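Local coordinates for protein 432aa long hypothetical deoxyribodipyrimidine photolyase (Sulfolobus tokodaii, PDB 2E0I) that probably repairs cyclobutane pyrimidine dimers in DNA with light energy, using a catalytic FAD and a second FAD as a likely light-harvesting antenna, at residues F33-R38 with D172-F177; M298-L301 with Y306-G309. All coordinates share one frame; numbering follows the deposited sequence.

Each of the two interactions borders a different FAD of this photolyase. Interaction 1 lies in the N-terminal alpha/beta domain, where the end of strand 28-35 is covered by the loop segment 172-177; interaction 2 lies in the helical FAD-binding domain, where helix 292-304 packs on the loop that follows it. They share no helix or strand, and their nearest atoms are about 16 Å apart. Both are buried and apolar, and neither has a hydrogen bond between its two segments. Their grip on the cofactor differs: in 33-38 backbone atoms hold the flavin ring of one FAD, whereas in 306-309 a tyrosine hydroxyl holds a phosphate of the other.

Interaction 1 (F33-R38 with D172-F177); sequences FIADPR and DFLLTF. With FAD (flavin-adenine dinucleotide), chain F.
At the carboxyl end of strand 28-35 in the parallel sheet of the alpha/beta domain, Phe33 and Ala35 meet Leu174 and Phe173 of a loop segment more than 130 residues later. Leu174 spreads its two methyls over the strand: CD2 lies 3.9 Å from Ala35 CB, and CD1 is 4.1 Å from Phe33 CD1, approaching that ring obliquely. Phe173 turns a ring edge to Ala35, CE2 at 4.1 Å from CB. The Phe33 ring, its CG anti to the backbone N (chi1 176°), lies between Leu174 and the flavin, CZ nearest N3. Backbone polar groups complete the grip: flavin N3 donates to Ile34 O (2.8 Å, 168°) and Asp36 N donates to flavin O4 (3.1 Å). Asp36 caps helix 37-40 by accepting from Arg38 N at OD2 (2.7 Å). The Arg38 guanidinium grips the same carboxylate side-on, NH2 to OD1 at 2.6 Å and NE to OD2, so OD2 accepts from both Arg38 N and NE. Helix 48-66 packs on both Phe33 and Leu174. A cofactor bound at the carboxyl ends of parallel strands is typical of Rossmann-like alpha/beta folds, here the proposed antenna site of a photolyase.

Interaction 2 (M298-L301 with Y306-G309); sequences MRML and YING. With FAD (flavin-adenine dinucleotide), chain E.
The backbone turns back after helix 292-304, bringing the CA atoms of Leu301 and Tyr306 to 4.9 Å, and residues 306-308 run on extended to the start of helix 309-322. This helix-loop-helix connection belongs to the helical FAD-binding domain of the photolyase. No hydrogen bond joins 298-301 to 306-309; side chains pack on each other and on backbone. Ile307 leans its CG2 methyl on the helix, 3.9 Å from Leu301 CB and 4.1 Å from Met300 CB, so that the branch lies against two successive residues of the turn. Its CG1 sits between the backbone N and the carbonyl carbon (chi1 44°), which leaves CG2 beside the backbone N and turned to the helix. Met300 slides past Ile307 in the opposite direction and runs alongside Tyr306, pointing the same way. Fully extended, with CG anti to the backbone N (chi1 -177°), it carries CE to the edge of the tyrosine ring, in the ring plane and 3.9 Å from CD2; the same Met300 CE lies 3.5 Å from Tyr306 O. Phe380 and Trp384 of helix 379-384 also touch Met300, while Phe334 and Lys337 of helix 327-337 pack on Leu301. Past the contact, Asn308 is the N-cap of helix 309-322, its OD1 accepting from Val311 N, and Ile307 O accepts from Arg312 NH1. The tyrosine thus reaches from helix to cofactor: its CD2 edge meets Met300, and CE1 lies near the ribityl-phosphate oxygen O5'. Tyr306 OH donates to FAD O2P at 2.9 Å.

Interaction 1 (F33-R38 with D172-F177)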
loop_
_atom_site.group_PDB
_atom_site.type_symbol
_atom_site.label_atom_id
_atom_site.label_comp_id
_atom_site.label_asym_id
_atom_site.label_seq_id
_atom_site.Cartn_x
_atom_site.Cartn_y
_atom_site.Cartn_z
ATOM N N PHE A 33 9.549 16.411 -9.128
ATOM C CA PHE A 33 9.551 15.078 -8.532
ATOM C C PHE A 33 11.015 14.754 -8.250
ATOM O O PHE A 33 11.867 14.883 -9.131
ATOM C CB PHE A 33 8.977 13.991 -9.427
ATOM C CG PHE A 33 9.079 12.626 -8.814
ATOM C CD1 PHE A 33 10.161 11.789 -9.113
ATOM C CD2 PHE A 33 8.140 12.199 -7.874
ATOM C CE1 PHE A 33 10.313 10.534 -8.481
ATOM C CE2 PHE A 33 8.276 10.948 -7.233
ATOM C CZ PHE A 33 9.367 10.114 -7.537
ATOM N N ILE A 34 11.305 14.352 -7.018
ATOM C CA ILE A 34 12.661 14.045 -6.627
ATOM C C ILE A 34 12.870 12.556 -6.435
ATOM O O ILE A 34 12.229 11.937 -5.580
ATOM C CB ILE A 34 13.014 14.760 -5.310
ATOM C CG1 ILE A 34 12.898 16.275 -5.497
ATOM C CG2 ILE A 34 14.412 14.359 -4.854
ATOM C CD1 ILE A 34 13.080 17.057 -4.230
ATOM N N ALA A 35 13.766 11.986 -7.240
ATOM C CA ALA A 35 14.098 10.563 -7.149
ATOM C C ALA A 35 15.085 10.449 -5.985
ATOM O O ALA A 35 16.232 10.885 -6.092
ATOM C CB ALA A 35 14.737 10.089 -8.440
ATOM N N ASP A 36 14.621 9.873 -4.875
ATOM C CA ASP A 36 15.424 9.744 -3.666
ATOM C C ASP A 36 16.105 8.384 -3.540
ATOM O O ASP A 36 15.445 7.343 -3.456
ATOM C CB ASP A 36 14.537 10.022 -2.444
ATOM C CG ASP A 36 15.332 10.166 -1.149
ATOM O OD1 ASP A 36 14.935 11.000 -0.294
ATOM O OD2 ASP A 36 16.346 9.445 -0.973
ATOM N N PRO A 37 17.448 8.381 -3.521
ATOM C CA PRO A 37 18.229 7.148 -3.405
ATOM C C PRO A 37 17.909 6.305 -2.162
ATOM O O PRO A 37 18.169 5.109 -2.152
ATOM C CB PRO A 37 19.678 7.660 -3.432
ATOM C CG PRO A 37 19.566 9.002 -2.826
ATOM C CD PRO A 37 18.344 9.551 -3.508
ATOM N N ARG A 38 17.359 6.933 -1.124
ATOM C CA ARG A 38 17.010 6.217 0.110
ATOM C C ARG A 38 15.790 5.351 -0.121
ATOM O O ARG A 38 15.535 4.422 0.640
ATOM C CB ARG A 38 16.711 7.198 1.253
ATOM C CG ARG A 38 17.917 8.017 1.658
ATOM C CD ARG A 38 17.572 9.107 2.636
ATOM N NE ARG A 38 16.711 10.107 2.030
ATOM C CZ ARG A 38 16.306 11.207 2.647
ATOM N NH1 ARG A 38 16.693 11.452 3.886
ATOM N NH2 ARG A 38 15.500 12.055 2.027
ATOM N N ASP A 172 12.425 10.723 -18.514
ATOM C CA ASP A 172 13.272 9.732 -19.187
ATOM C C ASP A 172 14.252 9.110 -18.176
ATOM O O ASP A 172 14.472 7.904 -18.160
ATOM C CB ASP A 172 14.074 10.387 -20.338
ATOM C CG ASP A 172 13.401 10.226 -21.724
ATOM O OD1 ASP A 172 13.974 10.718 -22.735
ATOM O OD2 ASP A 172 12.309 9.612 -21.812
ATOM N N PHE A 173 14.836 9.954 -17.334
ATOM C CA PHE A 173 15.793 9.516 -16.324
ATOM C C PHE A 173 15.252 8.419 -15.425
ATOM O O PHE A 173 15.991 7.519 -15.036
ATOM C CB PHE A 173 16.220 10.701 -15.451
ATOM C CG PHE A 173 16.978 10.301 -14.217
ATOM C CD1 PHE A 173 18.234 9.703 -14.315
ATOM C CD2 PHE A 173 16.414 10.471 -12.959
ATOM C CE1 PHE A 173 18.913 9.273 -13.169
ATOM C CE2 PHE A 173 17.084 10.045 -11.809
ATOM C CZ PHE A 173 18.336 9.443 -11.914
ATOM N N LEU A 174 13.964 8.500 -15.098
ATOM C CA LEU A 174 13.332 7.527 -14.218
ATOM C C LEU A 174 13.224 6.110 -14.780
ATOM O O LEU A 174 13.044 5.154 -14.014
ATOM C CB LEU A 174 11.953 8.033 -13.786
ATOM C CG LEU A 174 11.985 9.307 -12.934
ATOM C CD1 LEU A 174 10.581 9.803 -12.716
ATOM C CD2 LEU A 174 12.674 9.041 -11.607
ATOM N N LEU A 175 13.356 5.965 -16.100
ATOM C CA LEU A 175 13.264 4.649 -16.727
ATOM C C LEU A 175 14.311 3.635 -16.232
ATOM O O LEU A 175 14.138 2.422 -16.381
ATOM C CB LEU A 175 13.329 4.771 -18.257
ATOM C CG LEU A 175 12.042 5.149 -19.006
ATOM C CD1 LEU A 175 10.840 4.608 -18.240
ATOM C CD2 LEU A 175 11.914 6.651 -19.144
ATOM N N THR A 176 15.386 4.119 -15.629
ATOM C CA THR A 176 16.421 3.224 -15.117
ATOM C C THR A 176 15.877 2.350 -14.011
ATOM O O THR A 176 16.261 1.189 -13.881
ATOM C CB THR A 176 17.577 3.978 -14.487
ATOM O OG1 THR A 176 17.986 5.044 -15.359
ATOM C CG2 THR A 176 18.737 3.024 -14.233
ATOM N N PHE A 177 14.995 2.934 -13.205
ATOM C CA PHE A 177 14.407 2.255 -12.064
ATOM C C PHE A 177 13.247 1.338 -12.395
ATOM O O PHE A 177 12.861 0.518 -11.567
ATOM C CB PHE A 177 13.968 3.294 -11.037
ATOM C CG PHE A 177 15.080 4.186 -10.573
ATOM C CD1 PHE A 177 16.117 3.679 -9.789
ATOM C CD2 PHE A 177 15.109 5.528 -10.939
ATOM C CE1 PHE A 177 17.166 4.501 -9.378
ATOM C CE2 PHE A 177 16.147 6.352 -10.537
ATOM C CZ PHE A 177 17.178 5.840 -9.754
HETATM P PA FAD F . 8.923 4.460 1.404
HETATM O O1A FAD F . 8.053 3.350 1.853
HETATM O O2A FAD F . 9.685 4.479 0.137
HETATM O O5B FAD F . 10.154 4.134 2.391
HETATM C C5B FAD F . 11.200 5.092 2.587
HETATM C C4B FAD F . 12.195 4.633 3.658
HETATM O O4B FAD F . 11.458 3.953 4.693
HETATM C C3B FAD F . 13.183 3.605 3.106
HETATM O O3B FAD F . 14.365 3.597 3.913
HETATM C C2B FAD F . 12.397 2.310 3.301
HETATM O O2B FAD F . 13.305 1.207 3.353
HETATM C C1B FAD F . 11.842 2.566 4.703
HETATM N N9A FAD F . 10.691 1.682 5.012
HETATM C C8A FAD F . 9.606 1.520 4.257
HETATM N N7A FAD F . 8.753 0.693 4.856
HETATM C C5A FAD F . 9.298 0.321 6.009
HETATM C C6A FAD F . 8.887 -0.491 7.059
HETATM N N6A FAD F . 7.723 -1.131 6.998
HETATM N N1A FAD F . 9.690 -0.644 8.122
HETATM C C2A FAD F . 10.866 -0.041 8.179
HETATM N N3A FAD F . 11.288 0.736 7.197
HETATM C C4A FAD F . 10.536 0.943 6.107
HETATM N N1 FAD F . 8.539 9.307 -3.517
HETATM C C2 FAD F . 9.449 10.292 -3.922
HETATM O O2 FAD F . 9.197 11.480 -3.729
HETATM N N3 FAD F . 10.665 9.912 -4.501
HETATM C C4 FAD F . 10.975 8.555 -4.664
HETATM O O4 FAD F . 12.043 8.227 -5.180
HETATM C C4X FAD F . 10.076 7.579 -4.243
HETATM N N5 FAD F . 10.409 6.221 -4.341
HETATM C C5X FAD F . 9.515 5.239 -3.896
HETATM C C6 FAD F . 9.892 3.900 -3.916
HETATM C C7 FAD F . 9.051 2.923 -3.390
HETATM C C7M FAD F . 9.493 1.458 -3.418
HETATM C C8 FAD F . 7.823 3.293 -2.848
HETATM C C8M FAD F . 6.875 2.245 -2.261
HETATM C C9 FAD F . 7.443 4.633 -2.837
HETATM C C9A FAD F . 8.284 5.611 -3.360
HETATM N N10 FAD F . 7.934 6.970 -3.304
HETATM C C10 FAD F . 8.860 7.953 -3.677
HETATM C "C1'" FAD F . 6.617 7.389 -2.769
HETATM C "C2'" FAD F . 6.588 7.459 -1.243
HETATM O "O2'" FAD F . 5.507 6.661 -0.750
HETATM C "C3'" FAD F . 6.437 8.910 -0.773
HETATM O "O3'" FAD F . 7.586 9.663 -1.175
HETATM C "C4'" FAD F . 6.290 8.977 0.749
HETATM O "O4'" FAD F . 5.936 10.311 1.125
HETATM C "C5'" FAD F . 7.595 8.578 1.442
HETATM O "O5'" FAD F . 7.347 7.918 2.687
HETATM P P FAD F . 7.245 6.312 2.736
HETATM O O1P FAD F . 7.232 5.924 4.165
HETATM O O2P FAD F . 6.137 5.854 1.869
HETATM O O3P FAD F . 8.665 5.886 2.108
#

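Interaction 2 (M298-L301 with Y306-G309)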
loop_
_atom_site.group_PDB
_atom_site.type_symbol
_atom_site.label_atom_id
_atom_site.label_comp_id
_atom_site.label_asym_id
_atom_site.label_seq_id
_atom_site.Cartn_x
_atom_site.Cartn_y
_atom_site.Cartn_z
ATOM N N MET A 298 0.459 -16.826 -2.530
ATOM C CA MET A 298 1.841 -16.392 -2.633
ATOM C C MET A 298 2.334 -16.376 -4.067
ATOM O O MET A 298 2.982 -15.417 -4.497
ATOM C CB MET A 298 2.742 -17.281 -1.779
ATOM C CG MET A 298 2.393 -17.257 -0.291
ATOM S SD MET A 298 2.323 -15.602 0.437
ATOM C CE MET A 298 4.099 -15.154 0.483
ATOM N N ARG A 299 2.023 -17.424 -4.820
ATOM C CA ARG A 299 2.478 -17.475 -6.199
ATOM C C ARG A 299 1.908 -16.326 -7.005
ATOM O O ARG A 299 2.637 -15.687 -7.767
ATOM C CB ARG A 299 2.128 -18.811 -6.841
ATOM C CG ARG A 299 2.926 -19.937 -6.253
ATOM C CD ARG A 299 2.734 -21.227 -6.996
ATOM N NE ARG A 299 3.303 -22.336 -6.236
ATOM C CZ ARG A 299 3.381 -23.582 -6.685
ATOM N NH1 ARG A 299 2.931 -23.874 -7.901
ATOM N NH2 ARG A 299 3.889 -24.540 -5.912
ATOM N N MET A 300 0.618 -16.049 -6.840
ATOM C CA MET A 300 0.025 -14.945 -7.569
ATOM C C MET A 300 0.753 -13.662 -7.184
ATOM O O MET A 300 1.275 -12.952 -8.043
ATOM C CB MET A 300 -1.457 -14.793 -7.255
ATOM C CG MET A 300 -2.075 -13.680 -8.080
ATOM S SD MET A 300 -3.810 -13.332 -7.783
ATOM C CE MET A 300 -3.938 -11.788 -8.674
ATOM N N LEU A 301 0.791 -13.374 -5.885
ATOM C CA LEU A 301 1.461 -12.183 -5.383
ATOM C C LEU A 301 2.853 -12.043 -5.993
ATOM O O LEU A 301 3.225 -10.964 -6.438
ATOM C CB LEU A 301 1.564 -12.244 -3.850
ATOM C CG LEU A 301 2.612 -11.355 -3.155
ATOM C CD1 LEU A 301 2.255 -9.891 -3.345
ATOM C CD2 LEU A 301 2.695 -11.700 -1.671
ATOM N N TYR A 306 0.046 -8.485 -6.514
ATOM C CA TYR A 306 -1.286 -8.211 -5.997
ATOM C C TYR A 306 -2.030 -9.493 -5.596
ATOM O O TYR A 306 -1.780 -10.558 -6.141
ATOM C CB TYR A 306 -2.104 -7.461 -7.066
ATOM C CG TYR A 306 -3.566 -7.306 -6.714
ATOM C CD1 TYR A 306 -4.029 -6.181 -6.023
ATOM C CD2 TYR A 306 -4.475 -8.333 -6.979
ATOM C CE1 TYR A 306 -5.360 -6.088 -5.597
ATOM C CE2 TYR A 306 -5.802 -8.255 -6.555
ATOM C CZ TYR A 306 -6.236 -7.136 -5.863
ATOM O OH TYR A 306 -7.538 -7.097 -5.407
ATOM N N ILE A 307 -2.930 -9.366 -4.625
ATOM C CA ILE A 307 -3.800 -10.443 -4.153
ATOM C C ILE A 307 -4.903 -9.750 -3.377
ATOM O O ILE A 307 -4.646 -8.761 -2.699
ATOM C CB ILE A 307 -3.095 -11.463 -3.222
ATOM C CG1 ILE A 307 -2.224 -10.753 -2.198
ATOM C CG2 ILE A 307 -2.303 -12.446 -4.045
ATOM C CD1 ILE A 307 -1.581 -11.693 -1.192
ATOM N N ASN A 308 -6.134 -10.241 -3.476
ATOM C CA ASN A 308 -7.231 -9.587 -2.762
ATOM C C ASN A 308 -7.108 -9.716 -1.238
ATOM O O ASN A 308 -6.347 -10.538 -0.727
ATOM C CB ASN A 308 -8.591 -10.105 -3.255
ATOM C CG ASN A 308 -9.011 -11.424 -2.612
ATOM O OD1 ASN A 308 -8.231 -12.115 -1.945
ATOM N ND2 ASN A 308 -10.267 -11.780 -2.827
ATOM N N GLY A 309 -7.863 -8.891 -0.522
ATOM C CA GLY A 309 -7.800 -8.887 0.930
ATOM C C GLY A 309 -8.037 -10.207 1.620
ATOM O O GLY A 309 -7.506 -10.457 2.694
HETATM P PA FAD E . -11.076 -4.145 -2.805
HETATM O O1A FAD E . -11.601 -4.021 -4.184
HETATM O O2A FAD E . -11.780 -4.801 -1.683
HETATM O O5B FAD E . -11.361 -2.610 -2.408
HETATM C C5B FAD E . -11.558 -2.208 -1.050
HETATM C C4B FAD E . -10.792 -0.912 -0.775
HETATM O O4B FAD E . -10.955 -0.486 0.589
HETATM C C3B FAD E . -9.296 -1.145 -0.994
HETATM O O3B FAD E . -8.960 -0.737 -2.323
HETATM C C2B FAD E . -8.706 -0.134 -0.013
HETATM O O2B FAD E . -8.844 1.187 -0.539
HETATM C C1B FAD E . -9.650 -0.330 1.174
HETATM N N9A FAD E . -9.315 -1.546 1.952
HETATM C C8A FAD E . -9.877 -2.749 1.843
HETATM N N7A FAD E . -9.379 -3.561 2.773
HETATM C C5A FAD E . -8.489 -2.873 3.481
HETATM C C6A FAD E . -7.655 -3.163 4.557
HETATM N N6A FAD E . -7.663 -4.366 5.121
HETATM N N1A FAD E . -6.843 -2.205 5.028
HETATM C C2A FAD E . -6.820 -0.994 4.498
HETATM N N3A FAD E . -7.602 -0.682 3.479
HETATM C C4A FAD E . -8.439 -1.589 2.954
HETATM N N1 FAD E . -3.471 -2.384 1.198
HETATM C C2 FAD E . -2.603 -1.446 0.624
HETATM O O2 FAD E . -3.035 -0.549 -0.096
HETATM N N3 FAD E . -1.221 -1.561 0.823
HETATM C C4 FAD E . -0.721 -2.620 1.590
HETATM O O4 FAD E . 0.486 -2.689 1.814
HETATM C C4X FAD E . -1.588 -3.557 2.144
HETATM N N5 FAD E . -1.065 -4.657 2.834
HETATM C C5X FAD E . -1.925 -5.598 3.415
HETATM C C6 FAD E . -1.381 -6.673 4.111
HETATM C C7 FAD E . -2.223 -7.596 4.723
HETATM C C7M FAD E . -1.599 -8.752 5.507
HETATM C C8 FAD E . -3.606 -7.443 4.631
HETATM C C8M FAD E . -4.557 -8.426 5.318
HETATM C C9 FAD E . -4.139 -6.365 3.932
HETATM C C9A FAD E . -3.306 -5.429 3.324
HETATM N N10 FAD E . -3.831 -4.322 2.632
HETATM C C10 FAD E . -2.964 -3.445 1.959
HETATM C "C1'" FAD E . -5.299 -4.100 2.577
HETATM C "C2'" FAD E . -6.079 -4.719 1.413
HETATM O "O2'" FAD E . -5.811 -6.120 1.319
HETATM C "C3'" FAD E . -5.779 -4.035 0.076
HETATM O "O3'" FAD E . -6.004 -2.629 0.204
HETATM C "C4'" FAD E . -6.683 -4.570 -1.037
HETATM O "O4'" FAD E . -6.526 -5.987 -1.163
HETATM C "C5'" FAD E . -6.358 -3.905 -2.376
HETATM O "O5'" FAD E . -7.132 -4.475 -3.437
HETATM P P FAD E . -8.507 -3.802 -3.935
HETATM O O1P FAD E . -8.251 -2.364 -4.173
HETATM O O2P FAD E . -9.010 -4.619 -5.061
HETATM O O3P FAD E . -9.481 -3.957 -2.658
#